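Local coordinates for protein positive phenol-degradative gene regulator (Ralstonia sp. E2, PDB 5FRZ) that binds phenolic compounds in its N-terminal sensor domain and probably activates transcription of phenol-degradation genes as an ATP- and DNA-binding regulator, at residues 112-117 with 125-130; 169-174 with 190-195. All coordinates share one frame; numbering follows the deposited sequence.

Contact 1: residues 112-117 with 125-130. With 2MP (3,4-dimethylphenol), chain D.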
ATOM      1  N   PRO A 112      14.519  11.058 -16.640  1.00 48.08           N
ATOM      2  CA  PRO A 112      14.304  10.981 -18.090  1.00 43.07           C
ATOM      3  C   PRO A 112      15.612  10.875 -18.865  1.00 43.78           C
ATOM      4  O   PRO A 112      16.544  11.634 -18.598  1.00 47.01           O
ATOM      5  CB  PRO A 112      13.585  12.296 -18.402  1.00 44.67           C
ATOM      6  CG  PRO A 112      12.878  12.640 -17.126  1.00 45.92           C
ATOM      7  CD  PRO A 112      13.820  12.205 -16.035  1.00 44.00           C
ATOM      8  N   LEU A 113      15.686   9.912 -19.783  1.00 46.16           N
ATOM      9  CA  LEU A 113      16.746   9.864 -20.785  1.00 44.49           C
ATOM     10  C   LEU A 113      16.295  10.718 -21.953  1.00 45.97           C
ATOM     11  O   LEU A 113      16.793  11.825 -22.159  1.00 52.60           O
ATOM     12  CB  LEU A 113      17.033   8.432 -21.246  1.00 40.75           C
ATOM     13  CG  LEU A 113      17.415   7.411 -20.173  1.00 43.20           C
ATOM     14  CD1 LEU A 113      17.566   6.039 -20.791  1.00 46.90           C
ATOM     15  CD2 LEU A 113      18.691   7.806 -19.436  1.00 43.58           C
ATOM     16  N   THR A 114      15.315  10.215 -22.698  1.00 47.91           N
ATOM     17  CA  THR A 114      14.744  10.972 -23.799  1.00 42.20           C
ATOM     18  C   THR A 114      13.210  10.922 -23.753  1.00 45.64           C
ATOM     19  O   THR A 114      12.606   9.880 -23.482  1.00 43.54           O
ATOM     20  CB  THR A 114      15.266  10.451 -25.154  1.00 49.72           C
ATOM     21  OG1 THR A 114      14.611  11.143 -26.223  1.00 55.49           O
ATOM     22  CG2 THR A 114      15.018   8.946 -25.291  1.00 48.23           C
ATOM     23  N   VAL A 115      12.578  12.065 -23.978  1.00 41.50           N
ATOM     24  CA  VAL A 115      11.125  12.121 -23.983  1.00 40.54           C
ATOM     25  C   VAL A 115      10.649  12.879 -25.194  1.00 42.54           C
ATOM     26  O   VAL A 115      11.039  14.021 -25.428  1.00 42.26           O
ATOM     27  CB  VAL A 115      10.552  12.776 -22.716  1.00 41.58           C
ATOM     28  CG1 VAL A 115       9.037  12.915 -22.829  1.00 40.26           C
ATOM     29  CG2 VAL A 115      10.911  11.952 -21.495  1.00 42.40           C
ATOM     30  N   ASP A 116       9.812  12.202 -25.967  1.00 39.05           N
ATOM     31  CA  ASP A 116       9.219  12.734 -27.168  1.00 38.97           C
ATOM     32  C   ASP A 116       7.707  12.519 -26.991  1.00 41.15           C
ATOM     33  O   ASP A 116       7.237  11.380 -26.953  1.00 40.12           O
ATOM     34  CB  ASP A 116       9.820  12.015 -28.397  1.00 43.38           C
ATOM     35  CG  ASP A 116       9.049  12.246 -29.682  1.00 49.26           C
ATOM     36  OD1 ASP A 116       8.318  13.253 -29.790  1.00 54.66           O
ATOM     37  OD2 ASP A 116       9.186  11.400 -30.604  1.00 50.25           O
ATOM     38  N   ILE A 117       6.958  13.607 -26.816  1.00 38.78           N
ATOM     39  CA  ILE A 117       5.511  13.509 -26.634  1.00 35.78           C
ATOM     40  C   ILE A 117       4.728  14.633 -27.338  1.00 34.91           C
ATOM     41  O   ILE A 117       5.103  15.801 -27.276  1.00 33.35           O
ATOM     42  CB  ILE A 117       5.147  13.495 -25.110  1.00 28.02           C
ATOM     43  CG1 ILE A 117       3.658  13.210 -24.890  1.00 32.72           C
ATOM     44  CG2 ILE A 117       5.575  14.796 -24.419  1.00 32.98           C
ATOM     45  CD1 ILE A 117       3.227  13.290 -23.416  1.00 27.41           C
ATOM     46  N   HIS A 125       7.184   8.626 -27.320  1.00 28.92           N
ATOM     47  CA  HIS A 125       8.325   7.739 -27.189  1.00 32.39           C
ATOM     48  C   HIS A 125       9.166   8.167 -26.024  1.00 29.92           C
ATOM     49  O   HIS A 125       9.791   9.219 -26.091  1.00 35.48           O
ATOM     50  CB  HIS A 125       9.177   7.741 -28.453  1.00 37.32           C
ATOM     51  CG  HIS A 125      10.328   6.793 -28.379  1.00 30.04           C
ATOM     52  ND1 HIS A 125      10.279   5.526 -28.916  1.00 32.47           N
ATOM     53  CD2 HIS A 125      11.543   6.910 -27.798  1.00 34.89           C
ATOM     54  CE1 HIS A 125      11.426   4.910 -28.688  1.00 35.12           C
ATOM     55  NE2 HIS A 125      12.209   5.729 -28.010  1.00 36.24           N
ATOM     56  N   GLY A 126       9.208   7.355 -24.967  1.00 29.22           N
ATOM     57  CA  GLY A 126       9.879   7.750 -23.731  1.00 30.28           C
ATOM     58  C   GLY A 126      10.753   6.690 -23.067  1.00 34.43           C
ATOM     59  O   GLY A 126      10.337   5.539 -22.892  1.00 34.27           O
ATOM     60  N   GLU A 127      11.977   7.080 -22.710  1.00 35.14           N
ATOM     61  CA  GLU A 127      12.907   6.194 -22.012  1.00 38.06           C
ATOM     62  C   GLU A 127      13.295   6.816 -20.677  1.00 36.16           C
ATOM     63  O   GLU A 127      13.599   8.008 -20.609  1.00 37.92           O
ATOM     64  CB  GLU A 127      14.161   5.919 -22.856  1.00 37.85           C
ATOM     65  CG  GLU A 127      13.861   5.278 -24.219  1.00 42.79           C
ATOM     66  CD  GLU A 127      15.110   5.015 -25.075  1.00 45.15           C
ATOM     67  OE1 GLU A 127      16.240   5.120 -24.549  1.00 48.99           O
ATOM     68  OE2 GLU A 127      14.946   4.695 -26.279  1.00 43.02           O
ATOM     69  N   PHE A 128      13.285   6.015 -19.614  1.00 31.95           N
ATOM     70  CA  PHE A 128      13.586   6.543 -18.286  1.00 33.27           C
ATOM     71  C   PHE A 128      14.500   5.630 -17.474  1.00 34.50           C
ATOM     72  O   PHE A 128      14.532   4.411 -17.689  1.00 32.57           O
ATOM     73  CB  PHE A 128      12.282   6.787 -17.512  1.00 34.38           C
ATOM     74  CG  PHE A 128      11.304   7.670 -18.240  1.00 32.56           C
ATOM     75  CD1 PHE A 128      10.518   7.165 -19.270  1.00 31.19           C
ATOM     76  CD2 PHE A 128      11.161   9.003 -17.894  1.00 35.37           C
ATOM     77  CE1 PHE A 128       9.631   7.978 -19.955  1.00 28.46           C
ATOM     78  CE2 PHE A 128      10.269   9.821 -18.578  1.00 35.21           C
ATOM     79  CZ  PHE A 128       9.507   9.304 -19.602  1.00 31.13           C
ATOM     80  N   LEU A 129      15.234   6.236 -16.536  1.00 35.09           N
ATOM     81  CA  LEU A 129      15.954   5.503 -15.494  1.00 34.05           C
ATOM     82  C   LEU A 129      15.116   5.416 -14.220  1.00 31.86           C
ATOM     83  O   LEU A 129      14.481   6.385 -13.823  1.00 30.85           O
ATOM     84  CB  LEU A 129      17.294   6.176 -15.172  1.00 36.35           C
ATOM     85  CG  LEU A 129      18.397   6.174 -16.235  1.00 39.37           C
ATOM     86  CD1 LEU A 129      19.668   6.865 -15.719  1.00 45.02           C
ATOM     87  CD2 LEU A 129      18.719   4.753 -16.659  1.00 41.80           C
ATOM     88  N   TRP A 130      15.128   4.251 -13.592  1.00 28.44           N
ATOM     89  CA  TRP A 130      14.544   4.067 -12.274  1.00 29.44           C
ATOM     90  C   TRP A 130      15.650   3.760 -11.291  1.00 35.12           C
ATOM     91  O   TRP A 130      16.389   2.782 -11.456  1.00 33.06           O
ATOM     92  CB  TRP A 130      13.539   2.927 -12.267  1.00 25.67           C
ATOM     93  CG  TRP A 130      12.139   3.314 -12.666  1.00 23.07           C
ATOM     94  CD1 TRP A 130      11.608   4.571 -12.743  1.00 25.58           C
ATOM     95  CD2 TRP A 130      11.101   2.414 -13.037  1.00 22.17           C
ATOM     96  NE1 TRP A 130      10.288   4.505 -13.143  1.00 21.46           N
ATOM     97  CE2 TRP A 130       9.956   3.186 -13.326  1.00 25.08           C
ATOM     98  CE3 TRP A 130      11.025   1.024 -13.147  1.00 24.69           C
ATOM     99  CZ2 TRP A 130       8.750   2.609 -13.710  1.00 23.38           C
ATOM    100  CZ3 TRP A 130       9.817   0.454 -13.541  1.00 27.72           C
ATOM    101  CH2 TRP A 130       8.707   1.246 -13.819  1.00 22.80           C
TER
HETATM  102  O1  2MP D1209       8.015   6.070 -12.716  1.00 23.96           O
HETATM  103  C1  2MP D1209       7.260   6.620 -13.755  1.00 23.61           C
HETATM  104  C2  2MP D1209       5.942   7.034 -13.562  1.00 21.15           C
HETATM  105  C3  2MP D1209       5.216   7.574 -14.617  1.00 22.27           C
HETATM  106  C4  2MP D1209       5.832   7.694 -15.851  1.00 25.64           C
HETATM  107  C5  2MP D1209       7.136   7.283 -16.015  1.00 26.42           C
HETATM  108  C6  2MP D1209       7.872   6.742 -14.980  1.00 25.77           C
HETATM  109  C7  2MP D1209       5.110   8.273 -17.056  1.00 27.27           C
HETATM  110  C8  2MP D1209       7.774   7.419 -17.358  1.00 29.17           C

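Contact 2: residues 169-174 with 190-195. With ZN (zinc ion), chain C; 2MP (3,4-dimethylphenol), chain D.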
ATOM      1  N   THR A 169      -3.480   3.887 -25.637  1.00 27.34           N
ATOM      2  CA  THR A 169      -2.700   2.909 -24.876  1.00 28.77           C
ATOM      3  C   THR A 169      -1.206   3.011 -25.140  1.00 29.00           C
ATOM      4  O   THR A 169      -0.725   2.736 -26.244  1.00 28.62           O
ATOM      5  CB  THR A 169      -3.141   1.501 -25.174  1.00 28.25           C
ATOM      6  OG1 THR A 169      -4.522   1.392 -24.860  1.00 27.15           O
ATOM      7  CG2 THR A 169      -2.339   0.514 -24.315  1.00 28.97           C
ATOM      8  N   ILE A 170      -0.492   3.434 -24.106  1.00 22.07           N
ATOM      9  CA  ILE A 170       0.946   3.543 -24.116  1.00 24.08           C
ATOM     10  C   ILE A 170       1.494   2.467 -23.177  1.00 29.60           C
ATOM     11  O   ILE A 170       1.352   2.582 -21.950  1.00 24.53           O
ATOM     12  CB  ILE A 170       1.431   4.938 -23.635  1.00 24.29           C
ATOM     13  CG1 ILE A 170       0.832   6.083 -24.482  1.00 27.75           C
ATOM     14  CG2 ILE A 170       2.942   4.981 -23.572  1.00 25.93           C
ATOM     15  CD1 ILE A 170       1.072   5.963 -25.982  1.00 26.62           C
ATOM     16  N   LEU A 171       2.121   1.430 -23.735  1.00 29.18           N
ATOM     17  CA  LEU A 171       2.670   0.363 -22.906  1.00 28.33           C
ATOM     18  C   LEU A 171       4.125   0.612 -22.580  1.00 27.86           C
ATOM     19  O   LEU A 171       4.872   1.120 -23.410  1.00 26.79           O
ATOM     20  CB  LEU A 171       2.540  -0.999 -23.592  1.00 29.78           C
ATOM     21  CG  LEU A 171       1.167  -1.544 -23.976  1.00 31.68           C
ATOM     22  CD1 LEU A 171       1.334  -2.916 -24.594  1.00 34.95           C
ATOM     23  CD2 LEU A 171       0.244  -1.607 -22.768  1.00 31.21           C
ATOM     24  N   TYR A 172       4.527   0.215 -21.373  1.00 26.57           N
ATOM     25  CA  TYR A 172       5.919   0.284 -20.956  1.00 24.82           C
ATOM     26  C   TYR A 172       6.535  -1.091 -20.735  1.00 28.09           C
ATOM     27  O   TYR A 172       5.847  -2.047 -20.362  1.00 27.51           O
ATOM     28  CB  TYR A 172       6.057   1.073 -19.666  1.00 24.44           C
ATOM     29  CG  TYR A 172       5.930   2.551 -19.817  1.00 23.92           C
ATOM     30  CD1 TYR A 172       4.683   3.143 -20.019  1.00 20.36           C
ATOM     31  CD2 TYR A 172       7.050   3.370 -19.721  1.00 23.30           C
ATOM     32  CE1 TYR A 172       4.560   4.493 -20.143  1.00 20.38           C
ATOM     33  CE2 TYR A 172       6.938   4.736 -19.847  1.00 23.30           C
ATOM     34  CZ  TYR A 172       5.689   5.292 -20.052  1.00 22.99           C
ATOM     35  OH  TYR A 172       5.576   6.659 -20.177  1.00 22.14           O
ATOM     36  N   ARG A 173       7.842  -1.183 -20.944  1.00 28.40           N
ATOM     37  CA  ARG A 173       8.567  -2.402 -20.609  1.00 31.69           C
ATOM     38  C   ARG A 173       9.880  -2.061 -19.912  1.00 32.16           C
ATOM     39  O   ARG A 173      10.532  -1.063 -20.239  1.00 28.98           O
ATOM     40  CB  ARG A 173       8.820  -3.248 -21.869  1.00 37.55           C
ATOM     41  CG  ARG A 173       9.964  -4.253 -21.725  1.00 45.76           C
ATOM     42  CD  ARG A 173       9.730  -5.574 -22.477  1.00 54.17           C
ATOM     43  NE  ARG A 173      10.995  -6.308 -22.631  1.00 69.19           N
ATOM     44  CZ  ARG A 173      11.193  -7.318 -23.482  1.00 78.03           C
ATOM     45  NH1 ARG A 173      10.199  -7.740 -24.259  1.00 75.96           N
ATOM     46  NH2 ARG A 173      12.383  -7.913 -23.549  1.00 76.61           N
ATOM     47  N   GLU A 174      10.251  -2.880 -18.928  1.00 30.12           N
ATOM     48  CA  GLU A 174      11.553  -2.773 -18.294  1.00 29.64           C
ATOM     49  C   GLU A 174      12.625  -3.459 -19.128  1.00 32.71           C
ATOM     50  O   GLU A 174      12.555  -4.660 -19.321  1.00 32.94           O
ATOM     51  CB  GLU A 174      11.523  -3.414 -16.911  1.00 30.53           C
ATOM     52  CG  GLU A 174      10.865  -2.620 -15.843  1.00 30.40           C
ATOM     53  CD  GLU A 174      11.194  -3.173 -14.479  1.00 27.51           C
ATOM     54  OE1 GLU A 174      10.549  -4.162 -14.073  1.00 28.72           O
ATOM     55  OE2 GLU A 174      12.113  -2.638 -13.837  1.00 26.51           O
ATOM     56  N   LYS A 190       5.904   3.173 -25.245  1.00 22.34           N
ATOM     57  CA  LYS A 190       5.489   3.623 -26.557  1.00 26.76           C
ATOM     58  C   LYS A 190       4.117   3.061 -26.893  1.00 28.47           C
ATOM     59  O   LYS A 190       3.629   2.162 -26.193  1.00 27.01           O
ATOM     60  CB  LYS A 190       6.536   3.233 -27.612  1.00 29.32           C
ATOM     61  CG  LYS A 190       6.829   1.774 -27.691  1.00 30.16           C
ATOM     62  CD  LYS A 190       7.980   1.501 -28.651  1.00 36.87           C
ATOM     63  CE  LYS A 190       8.388   0.039 -28.600  1.00 32.74           C
ATOM     64  NZ  LYS A 190       9.452  -0.269 -29.570  1.00 38.15           N
ATOM     65  N   PRO A 191       3.473   3.609 -27.946  1.00 27.36           N
ATOM     66  CA  PRO A 191       2.129   3.135 -28.253  1.00 29.45           C
ATOM     67  C   PRO A 191       2.101   1.639 -28.516  1.00 31.20           C
ATOM     68  O   PRO A 191       3.047   1.089 -29.074  1.00 32.06           O
ATOM     69  CB  PRO A 191       1.756   3.924 -29.521  1.00 29.57           C
ATOM     70  CG  PRO A 191       2.554   5.143 -29.455  1.00 29.64           C
ATOM     71  CD  PRO A 191       3.867   4.714 -28.844  1.00 29.38           C
ATOM     72  N   LEU A 192       1.009   1.023 -28.082  1.00 31.14           N
ATOM     73  CA  LEU A 192       0.677  -0.370 -28.313  1.00 34.92           C
ATOM     74  C   LEU A 192       1.204  -0.937 -29.629  1.00 41.23           C
ATOM     75  O   LEU A 192       1.943  -1.934 -29.634  1.00 39.58           O
ATOM     76  CB  LEU A 192      -0.840  -0.511 -28.261  1.00 36.51           C
ATOM     77  CG  LEU A 192      -1.459  -1.888 -28.436  1.00 40.65           C
ATOM     78  CD1 LEU A 192      -1.059  -2.758 -27.290  1.00 39.14           C
ATOM     79  CD2 LEU A 192      -2.964  -1.752 -28.510  1.00 40.57           C
ATOM     80  N   GLU A 193       0.852  -0.273 -30.730  1.00 40.27           N
ATOM     81  CA  GLU A 193       1.156  -0.769 -32.078  1.00 46.15           C
ATOM     82  C   GLU A 193       2.641  -0.746 -32.447  1.00 47.20           C
ATOM     83  O   GLU A 193       3.034  -1.307 -33.465  1.00 52.37           O
ATOM     84  CB  GLU A 193       0.378   0.044 -33.117  1.00 51.22           C
ATOM     85  CG  GLU A 193      -0.455  -0.797 -34.076  1.00 59.30           C
ATOM     86  CD  GLU A 193      -1.263   0.049 -35.050  1.00 65.80           C
ATOM     87  OE1 GLU A 193      -0.998   1.267 -35.131  1.00 67.35           O
ATOM     88  OE2 GLU A 193      -2.161  -0.498 -35.729  1.00 67.12           O
ATOM     89  N   GLN A 194       3.458  -0.084 -31.637  1.00 42.89           N
ATOM     90  CA  GLN A 194       4.893   0.016 -31.895  1.00 43.72           C
ATOM     91  C   GLN A 194       5.701  -1.051 -31.157  1.00 42.39           C
ATOM     92  O   GLN A 194       6.933  -1.101 -31.274  1.00 39.39           O
ATOM     93  CB  GLN A 194       5.403   1.403 -31.509  1.00 42.13           C
ATOM     94  CG  GLN A 194       4.790   2.502 -32.333  1.00 42.77           C
ATOM     95  CD  GLN A 194       5.748   3.645 -32.553  1.00 46.27           C
ATOM     96  OE1 GLN A 194       6.058   4.404 -31.626  1.00 43.51           O
ATOM     97  NE2 GLN A 194       6.247   3.768 -33.785  1.00 49.74           N
ATOM     98  N   TRP A 195       4.998  -1.880 -30.389  1.00 42.99           N
ATOM     99  CA  TRP A 195       5.542  -3.119 -29.837  1.00 43.76           C
ATOM    100  C   TRP A 195       5.130  -4.284 -30.735  1.00 50.60           C
ATOM    101  O   TRP A 195       3.989  -4.329 -31.197  1.00 50.48           O
ATOM    102  CB  TRP A 195       5.032  -3.388 -28.414  1.00 41.96           C
ATOM    103  CG  TRP A 195       5.325  -2.336 -27.373  1.00 37.33           C
ATOM    104  CD1 TRP A 195       4.487  -1.344 -26.958  1.00 34.13           C
ATOM    105  CD2 TRP A 195       6.522  -2.209 -26.585  1.00 34.71           C
ATOM    106  NE1 TRP A 195       5.094  -0.593 -25.981  1.00 29.77           N
ATOM    107  CE2 TRP A 195       6.342  -1.097 -25.739  1.00 30.66           C
ATOM    108  CE3 TRP A 195       7.733  -2.909 -26.536  1.00 34.43           C
ATOM    109  CZ2 TRP A 195       7.330  -0.675 -24.838  1.00 30.28           C
ATOM    110  CZ3 TRP A 195       8.720  -2.484 -25.646  1.00 32.51           C
ATOM    111  CH2 TRP A 195       8.509  -1.383 -24.805  1.00 29.82           C
TER
HETATM  112 ZN    ZN C1208      12.889  -2.912 -11.926  1.00 30.93          ZN
HETATM  113  O1  2MP D1209       8.015   6.070 -12.716  1.00 23.96           O
HETATM  114  C1  2MP D1209       7.260   6.620 -13.755  1.00 23.61           C
HETATM  115  C2  2MP D1209       5.942   7.034 -13.562  1.00 21.15           C
HETATM  116  C3  2MP D1209       5.216   7.574 -14.617  1.00 22.27           C
HETATM  117  C4  2MP D1209       5.832   7.694 -15.851  1.00 25.64           C
HETATM  118  C5  2MP D1209       7.136   7.283 -16.015  1.00 26.42           C
HETATM  119  C6  2MP D1209       7.872   6.742 -14.980  1.00 25.77           C
HETATM  120  C7  2MP D1209       5.110   8.273 -17.056  1.00 27.27           C
HETATM  121  C8  2MP D1209       7.774   7.419 -17.358  1.00 29.17           C

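Contact 1: residues 112-117 with 125-130
Val-115 pushes its CG2 methyl obliquely against one flank of the Phe-128 ring, 3.5 Å from CZ, while Pro-112 CB and CG sit obliquely beside the same flank, at CD2 and CE2, with CG 4.1 Å from CD2. Both bumps of 112-117 thus press on the one flank of the ring, CD2 to CZ. The hollow it leans over is Gly-126, which has no side chain; Phe-128 CE1 comes to 3.8 Å from Gly-126 CA. With CG anti to its own carbonyl carbon (chi1 -55°), Phe-128 swings back along its strand toward this glycine. One ring face receives the bound 3,4-dimethylphenol, whose methyl C8 sits 3.2 Å above the plane, over the ring centre, a CH-pi contact. Further along, Trp-130 NE1 donates to the phenol O1 at 2.8 Å, so the strand touches both the greasy and the polar end of the bound phenol.

Strands 109-118 and 123-131 form an antiparallel beta hairpin at one side of the sensor domain's four-stranded sheet, and its regular pairing is interrupted by a classic beta bulge: Leu-113 and Thr-114 both face Glu-127. Leu-113 N bonds Glu-127 O at 2.9 Å, Thr-114 N reaches the same oxygen weakly, and Glu-127 N returns a straight bond (172°) to Thr-114 O. Because of the bulge, Leu-113 leans over its neighbour strand. Its CD2 meets Leu-129 CG at 3.6 Å, the two side chains crossing at about a right angle, while CD1 rests near Glu-127 CB. Thr-114 CG2 crosses the extended Glu-127 chain obliquely, in touch with CB, CG and CD. On the opposite face, helix 91-104 covers Val-115 with Phe-92 and Phe-128 with Leu-95.

Contact 2: residues 169-174 with 190-195
Trp-195 folds its indole back across the antiparallel beta hairpin of strands 170-176 and 185-191, where the chain leaves strand 185-191 through a short 3-10 turn. Its CB lies 3.6 Å from Leu-192 O, which also sits at the ring edge, in plane. CG is anti to the carbonyl carbon (chi1 -59°), which turns the ring toward 169-174. CD1 then packs on Leu-171 CB, and NE1 is placed between two carbonyls: it bonds Lys-190 O at 3.1 Å and, weakly, Leu-171 O. Lys-190 O therefore has two donors, Leu-171 N and the indole, which arrive from opposite faces of its plane, the indole well above that plane. Trp-195 CZ2 passes 3.4 Å from Leu-171 O. At the tip, Trp-195 CH2 ends 3.5 Å from Arg-173 CB, approached obliquely. Over one face runs the extended Lys-190 chain, CE centred above the ring.

The backbone pairing is short: Lys-190 N to Leu-171 O at 2.9 Å, its return bond from Leu-171 N, and Leu-192 N to Thr-169 O, nearly straight at 171°. Leu-171 and Leu-192 run alongside each other and meet through their CD1 methyls at 3.6 Å, and helix 198-202 touches both. On the other side, facing helix 152-166, Tyr-172 OH meets the dimethylphenol methyls and hydrogen-bonds Tyr-124 OH and Thr-162 OG1. Farther along the strand, Glu-174 binds zinc with Cys-151, Cys-177 and Cys-185, its OE2 2.1 Å from the metal.

How the contacts relate
Both contacts are hairpins of one four-stranded antiparallel sheet, and they meet because 123-131 and 185-191 are neighbours in it. Contact 1 is the more superficial, with Leu-113, Thr-114 and Asp-116 exposed, although Gly-126 and Phe-128 beneath are buried; contact 2 is partly buried, with Ile-170, Leu-171 and Tyr-172 inside. Contact 1 is shaped by a bulge and apolar contacts on one aromatic ring, whereas contact 2 adds an indole N-H bonded to one carbonyl and weakly to a second, and a metal ligand. The bound phenol joins them: Phe-128 and Tyr-172 both touch its C8 methyl, and Trp-130 holds its hydroxyl. Trp-130 CZ3 also packs 3.9 Å from Glu-174 OE2, bringing phenol and zinc sites together.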